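PDB 2R9Q: 2'-deoxycytidine 5'-triphosphate deaminase from Agrobacterium tumefaciens, which probably catalyses the hydrolytic deamination of dCTP to dUTP, releasing ammonia. Local coordinates for residues R65-D68 and K69-F73; V85-G89 and C90-V94. One frame throughout, in Å; residues are numbered along the deposited sequence.

Interaction 1: R65-D68 and K69-F73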
ATOM      1  N   ARG B  65      -8.297 -34.211  -5.516  1.00 74.11           N
ATOM      2  CA  ARG B  65      -9.597 -33.540  -5.583  1.00 74.51           C
ATOM      3  C   ARG B  65      -9.516 -32.164  -4.931  1.00 73.29           C
ATOM      4  O   ARG B  65      -8.864 -31.992  -3.913  1.00 71.29           O
ATOM      5  CB  ARG B  65     -10.692 -34.363  -4.903  1.00 74.31           C
ATOM      6  CG  ARG B  65     -10.907 -35.759  -5.502  1.00 75.57           C
ATOM      7  CD  ARG B  65     -12.173 -36.419  -4.975  1.00 76.08           C
ATOM      8  NE  ARG B  65     -12.242 -36.415  -3.509  1.00 77.56           N
ATOM      9  CZ  ARG B  65     -13.366 -36.396  -2.780  1.00 76.77           C
ATOM     10  NH1 ARG B  65     -14.572 -36.372  -3.360  1.00 77.54           N
ATOM     11  NH2 ARG B  65     -13.283 -36.384  -1.453  1.00 75.26           N
ATOM     12  N   VAL B  66     -10.181 -31.184  -5.537  1.00 72.97           N
ATOM     13  CA  VAL B  66     -10.207 -29.833  -4.983  1.00 72.66           C
ATOM     14  C   VAL B  66     -10.753 -29.847  -3.543  1.00 73.47           C
ATOM     15  O   VAL B  66     -10.217 -29.156  -2.670  1.00 70.90           O
ATOM     16  CB  VAL B  66     -11.007 -28.840  -5.880  1.00 72.24           C
ATOM     17  CG1 VAL B  66     -11.171 -27.515  -5.172  1.00 69.97           C
ATOM     18  CG2 VAL B  66     -10.323 -28.656  -7.231  1.00 68.79           C
ATOM     19  N   ILE B  67     -11.776 -30.679  -3.310  1.00 74.94           N
ATOM     20  CA  ILE B  67     -12.401 -30.800  -1.992  1.00 76.92           C
ATOM     21  C   ILE B  67     -11.450 -31.333  -0.903  1.00 78.52           C
ATOM     22  O   ILE B  67     -11.595 -30.954   0.242  1.00 78.09           O
ATOM     23  CB  ILE B  67     -13.757 -31.599  -2.036  1.00 76.91           C
ATOM     24  CG1 ILE B  67     -14.689 -31.131  -0.904  1.00 77.60           C
ATOM     25  CG2 ILE B  67     -13.546 -33.127  -2.011  1.00 75.02           C
ATOM     26  CD1 ILE B  67     -15.091 -29.647  -0.980  1.00 77.39           C
ATOM     27  N   ASP B  68     -10.478 -32.173  -1.265  1.00 80.64           N
ATOM     28  CA  ASP B  68      -9.460 -32.632  -0.318  1.00 82.63           C
ATOM     29  C   ASP B  68      -8.530 -31.526   0.152  1.00 84.10           C
ATOM     30  O   ASP B  68      -8.324 -31.335   1.349  1.00 83.93           O
ATOM     31  CB  ASP B  68      -8.625 -33.763  -0.913  1.00 82.65           C
ATOM     32  CG  ASP B  68      -9.433 -35.026  -1.160  1.00 81.84           C
ATOM     33  OD1 ASP B  68     -10.520 -35.185  -0.564  1.00 80.41           O
ATOM     34  OD2 ASP B  68      -8.964 -35.857  -1.958  1.00 79.96           O
ATOM     35  N   LYS B  69      -7.952 -30.802  -0.787  1.00 86.25           N
ATOM     36  CA  LYS B  69      -7.105 -29.659  -0.438  1.00 88.07           C
ATOM     37  C   LYS B  69      -7.836 -28.642   0.474  1.00 89.39           C
ATOM     38  O   LYS B  69      -7.299 -28.219   1.497  1.00 89.31           O
ATOM     39  CB  LYS B  69      -6.549 -29.003  -1.703  1.00 87.82           C
ATOM     40  CG  LYS B  69      -5.540 -29.872  -2.418  1.00 87.83           C
ATOM     41  CD  LYS B  69      -4.148 -29.854  -1.741  1.00 87.17           C
ATOM     42  CE  LYS B  69      -3.181 -28.843  -2.371  1.00 86.91           C
ATOM     43  NZ  LYS B  69      -2.172 -29.445  -3.285  1.00 83.88           N
ATOM     44  N   LEU B  70      -9.052 -28.271   0.094  1.00 90.95           N
ATOM     45  CA  LEU B  70      -9.948 -27.490   0.943  1.00 92.06           C
ATOM     46  C   LEU B  70     -10.044 -28.041   2.371  1.00 93.63           C
ATOM     47  O   LEU B  70      -9.800 -27.328   3.327  1.00 93.91           O
ATOM     48  CB  LEU B  70     -11.354 -27.426   0.303  1.00 92.05           C
ATOM     49  CG  LEU B  70     -11.874 -26.127  -0.333  1.00 90.83           C
ATOM     50  CD1 LEU B  70     -10.750 -25.290  -0.879  1.00 89.55           C
ATOM     51  CD2 LEU B  70     -12.918 -26.416  -1.410  1.00 90.82           C
ATOM     52  N   ASN B  71     -10.396 -29.315   2.505  1.00 95.48           N
ATOM     53  CA  ASN B  71     -10.462 -30.000   3.807  1.00 96.75           C
ATOM     54  C   ASN B  71      -9.108 -30.107   4.537  1.00 98.20           C
ATOM     55  O   ASN B  71      -9.059 -30.396   5.736  1.00 98.28           O
ATOM     56  CB  ASN B  71     -11.013 -31.421   3.633  1.00 96.64           C
ATOM     57  CG  ASN B  71     -12.444 -31.453   3.141  1.00 95.46           C
ATOM     58  OD1 ASN B  71     -13.108 -30.423   3.021  1.00 92.55           O
ATOM     59  ND2 ASN B  71     -12.925 -32.652   2.843  1.00 94.21           N
ATOM     60  N   ARG B  72      -8.015 -29.896   3.809  1.00 99.46           N
ATOM     61  CA  ARG B  72      -6.674 -29.857   4.405  1.00100.49           C
ATOM     62  C   ARG B  72      -6.337 -28.483   5.005  1.00100.29           C
ATOM     63  O   ARG B  72      -5.307 -28.324   5.677  1.00100.04           O
ATOM     64  CB  ARG B  72      -5.640 -30.217   3.342  1.00101.07           C
ATOM     65  CG  ARG B  72      -4.294 -30.638   3.868  1.00101.98           C
ATOM     66  CD  ARG B  72      -3.437 -31.121   2.717  1.00103.89           C
ATOM     67  NE  ARG B  72      -2.630 -30.060   2.129  1.00104.34           N
ATOM     68  CZ  ARG B  72      -1.849 -30.225   1.063  1.00104.52           C
ATOM     69  NH1 ARG B  72      -1.792 -31.401   0.447  1.00104.47           N
ATOM     70  NH2 ARG B  72      -1.132 -29.205   0.598  1.00104.65           N
ATOM     71  N   PHE B  73      -7.193 -27.497   4.736  1.00 99.97           N
ATOM     72  CA  PHE B  73      -7.020 -26.154   5.249  1.00 99.41           C
ATOM     73  C   PHE B  73      -8.118 -25.947   6.276  1.00 98.87           C
ATOM     74  O   PHE B  73      -7.949 -25.213   7.236  1.00 97.98           O
ATOM     75  CB  PHE B  73      -7.119 -25.112   4.118  1.00 99.44           C
ATOM     76  CG  PHE B  73      -6.095 -25.288   3.013  1.00 99.02           C
ATOM     77  CD1 PHE B  73      -4.733 -25.275   3.287  1.00 98.97           C
ATOM     78  CD2 PHE B  73      -6.495 -25.429   1.695  1.00 99.18           C
ATOM     79  CE1 PHE B  73      -3.792 -25.435   2.268  1.00 98.84           C
ATOM     80  CE2 PHE B  73      -5.555 -25.594   0.668  1.00 99.18           C
ATOM     81  CZ  PHE B  73      -4.207 -25.602   0.960  1.00 98.86           C
TER
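Val66 and Ile67 meet Leu70 along one side of a short alpha-helix, 66-71, in the N-terminal dUTPase-like domain. Leu70 N bonds to Val66 O at 3.1 Å, and Asn71 N to Ile67 O at 3.0 Å. Leu70 CD2 lies 3.9 Å from Ile67 CD1 and 4.3 Å from Val66 CG1, and the Ile67 and Leu70 side chains cross at about a right angle. This is the packed side: Val66 and Ile67 also touch Tyr145 of strand 143-150, and Leu70 touches Phe58. Lys69 is largely enclosed. Its chain bends repeatedly to bring NZ to the carbonyls of Met59 and Pro60 and into a salt bridge with Glu327 of the second subunit.

The other side is looser and more polar, with Arg65 and Asn71 exposed to solvent. The bond from Arg72 N to Asp68 O is weak. Arg65 is the N-cap residue, and its guanidinium lies flat over Ile67 CG2, which sits 3.3 Å from its plane. Arg65 NH2 forms a salt bridge of 3.1 Å to Asp68 OD1, met on the syn side but 27° out of the carboxylate plane.

Interaction 2: V85-G89 and C90-V94; sequences VLETG and CVYIV
Tyr92 and Leu86 both carry CG anti to their own carbonyl carbon, with chi1 at -53° and -49°, and the two side chains run antiparallel alongside one another. Leu86 CD2 thereby comes to rest over the middle of the Tyr92 ring, 3.6 Å from its centroid and almost on the ring normal. This is a CH-pi contact over the face. Leu86 CB adds a tight touch at the rim, 3.4 Å from Tyr92 CE2. The phenol oxygen reaches across to the facing backbone: Glu87 N donates to Tyr92 OH at 3.1 Å, from the ring edge near its plane, and the N-H points almost straight at the oxygen.

The chain reverses here through a type II beta turn, Glu87 to Cys90, which leads from strand 84-86 into strand 91-101. Gly89 takes the positive phi of 81° at the third position of the turn. The closing bond, Cys90 N to Glu87 O, is weak at 3.4 Å. Cys90 CB also rests against Glu87 O, and its SG turns back toward Glu87 CB at 4.1 Å. The two strands belong to different sheets: Leu86 pairs with Ile155, while Tyr92 pairs with Ile148. The Glu87 carboxylate turns outward to the third subunit, where OE2 forms a salt bridge with Arg53 NE.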
ATOM      1  N   VAL B  85     -20.564 -10.344   0.975  1.00 54.53           N
ATOM      2  CA  VAL B  85     -19.518  -9.447   0.538  1.00 53.87           C
ATOM      3  C   VAL B  85     -18.161 -10.153   0.538  1.00 51.78           C
ATOM      4  O   VAL B  85     -17.723 -10.712   1.519  1.00 50.20           O
ATOM      5  CB  VAL B  85     -19.382  -8.200   1.439  1.00 54.66           C
ATOM      6  CG1 VAL B  85     -18.393  -7.164   0.842  1.00 51.91           C
ATOM      7  CG2 VAL B  85     -20.725  -7.627   1.744  1.00 56.67           C
ATOM      8  N   LEU B  86     -17.514 -10.072  -0.608  1.00 51.11           N
ATOM      9  CA  LEU B  86     -16.158 -10.484  -0.786  1.00 50.30           C
ATOM     10  C   LEU B  86     -15.282  -9.216  -0.782  1.00 49.85           C
ATOM     11  O   LEU B  86     -15.486  -8.275  -1.545  1.00 48.25           O
ATOM     12  CB  LEU B  86     -16.036 -11.350  -2.059  1.00 50.01           C
ATOM     13  CG  LEU B  86     -17.022 -12.523  -2.272  1.00 48.92           C
ATOM     14  CD1 LEU B  86     -16.722 -13.269  -3.597  1.00 48.00           C
ATOM     15  CD2 LEU B  86     -17.182 -13.518  -1.096  1.00 44.88           C
ATOM     16  N   GLU B  87     -14.336  -9.183   0.139  1.00 49.81           N
ATOM     17  CA  GLU B  87     -13.486  -8.027   0.326  1.00 50.62           C
ATOM     18  C   GLU B  87     -12.212  -8.099  -0.543  1.00 50.29           C
ATOM     19  O   GLU B  87     -11.747  -9.189  -0.939  1.00 49.26           O
ATOM     20  CB  GLU B  87     -13.135  -7.833   1.816  1.00 50.84           C
ATOM     21  CG  GLU B  87     -14.351  -7.747   2.729  1.00 51.59           C
ATOM     22  CD  GLU B  87     -15.142  -6.454   2.649  1.00 52.99           C
ATOM     23  OE1 GLU B  87     -14.748  -5.516   1.923  1.00 53.54           O
ATOM     24  OE2 GLU B  87     -16.182  -6.370   3.346  1.00 55.86           O
ATOM     25  N   THR B  88     -11.683  -6.921  -0.856  1.00 50.28           N
ATOM     26  CA  THR B  88     -10.468  -6.815  -1.645  1.00 51.14           C
ATOM     27  C   THR B  88      -9.286  -7.438  -0.887  1.00 51.55           C
ATOM     28  O   THR B  88      -9.220  -7.401   0.328  1.00 51.24           O
ATOM     29  CB  THR B  88     -10.157  -5.376  -2.081  1.00 50.86           C
ATOM     30  OG1 THR B  88      -9.776  -4.617  -0.943  1.00 50.77           O
ATOM     31  CG2 THR B  88     -11.347  -4.733  -2.760  1.00 50.15           C
ATOM     32  N   GLY B  89      -8.404  -8.083  -1.627  1.00 52.12           N
ATOM     33  CA  GLY B  89      -7.208  -8.692  -1.060  1.00 52.22           C
ATOM     34  C   GLY B  89      -7.462 -10.040  -0.440  1.00 52.41           C
ATOM     35  O   GLY B  89      -6.562 -10.630   0.139  1.00 53.05           O
ATOM     36  N   CYS B  90      -8.693 -10.524  -0.529  1.00 52.94           N
ATOM     37  CA  CYS B  90      -9.119 -11.763   0.142  1.00 52.82           C
ATOM     38  C   CYS B  90      -9.419 -12.784  -0.902  1.00 51.07           C
ATOM     39  O   CYS B  90      -9.843 -12.417  -1.974  1.00 49.63           O
ATOM     40  CB  CYS B  90     -10.348 -11.538   1.032  1.00 52.78           C
ATOM     41  SG  CYS B  90     -10.020 -10.486   2.425  1.00 56.33           S
ATOM     42  N   VAL B  91      -9.183 -14.056  -0.563  1.00 49.77           N
ATOM     43  CA  VAL B  91      -9.275 -15.157  -1.506  1.00 49.13           C
ATOM     44  C   VAL B  91     -10.397 -16.089  -1.057  1.00 48.98           C
ATOM     45  O   VAL B  91     -10.505 -16.463   0.111  1.00 47.80           O
ATOM     46  CB  VAL B  91      -7.895 -15.890  -1.694  1.00 49.39           C
ATOM     47  CG1 VAL B  91      -7.931 -16.883  -2.831  1.00 46.86           C
ATOM     48  CG2 VAL B  91      -6.767 -14.888  -1.895  1.00 47.99           C
ATOM     49  N   TYR B  92     -11.267 -16.399  -1.999  1.00 50.08           N
ATOM     50  CA  TYR B  92     -12.420 -17.266  -1.781  1.00 51.08           C
ATOM     51  C   TYR B  92     -12.463 -18.348  -2.832  1.00 51.53           C
ATOM     52  O   TYR B  92     -12.194 -18.089  -3.992  1.00 52.53           O
ATOM     53  CB  TYR B  92     -13.738 -16.457  -1.821  1.00 51.13           C
ATOM     54  CG  TYR B  92     -13.780 -15.253  -0.906  1.00 49.02           C
ATOM     55  CD1 TYR B  92     -14.217 -15.361   0.404  1.00 48.81           C
ATOM     56  CD2 TYR B  92     -13.380 -14.014  -1.359  1.00 50.18           C
ATOM     57  CE1 TYR B  92     -14.255 -14.268   1.235  1.00 50.70           C
ATOM     58  CE2 TYR B  92     -13.407 -12.908  -0.547  1.00 50.46           C
ATOM     59  CZ  TYR B  92     -13.848 -13.028   0.753  1.00 51.86           C
ATOM     60  OH  TYR B  92     -13.874 -11.902   1.538  1.00 50.53           O
ATOM     61  N   ILE B  93     -12.756 -19.573  -2.423  1.00 52.74           N
ATOM     62  CA  ILE B  93     -13.042 -20.671  -3.362  1.00 53.39           C
ATOM     63  C   ILE B  93     -14.537 -20.974  -3.298  1.00 53.52           C
ATOM     64  O   ILE B  93     -15.122 -21.050  -2.219  1.00 52.74           O
ATOM     65  CB  ILE B  93     -12.214 -21.971  -3.093  1.00 53.45           C
ATOM     66  CG1 ILE B  93     -10.745 -21.654  -2.765  1.00 53.76           C
ATOM     67  CG2 ILE B  93     -12.288 -22.931  -4.278  1.00 53.76           C
ATOM     68  CD1 ILE B  93      -9.986 -21.075  -3.850  1.00 51.16           C
ATOM     69  N   VAL B  94     -15.145 -21.092  -4.481  1.00 54.20           N
ATOM     70  CA  VAL B  94     -16.584 -21.275  -4.640  1.00 54.11           C
ATOM     71  C   VAL B  94     -16.883 -22.446  -5.581  1.00 54.95           C
ATOM     72  O   VAL B  94     -16.560 -22.378  -6.775  1.00 54.29           O
ATOM     73  CB  VAL B  94     -17.262 -19.986  -5.123  1.00 53.82           C
ATOM     74  CG1 VAL B  94     -18.745 -20.192  -5.253  1.00 51.00           C
ATOM     75  CG2 VAL B  94     -16.956 -18.870  -4.165  1.00 52.68           C
TER

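Interaction 1 comes first along the chain and interaction 2 follows, both in the N-terminal dCTP deaminase domain. Their centres lie about 17 Å apart. Strand 91-101 brings them together: Leu70 CD1 of helix 66-71 packs on Ile93 CG1 at 4.1 Å. Strand 143-150 is a shared neighbour, since it pairs with 91-101 and its Tyr145 touches the helix. The helix therefore packs against the same sheet that the turn at 87-90 leads into. Each site also meets another copy of the protein, chiefly the second subunit at 65-73 and the third at 85-94, so both contribute to the assembly of four chains.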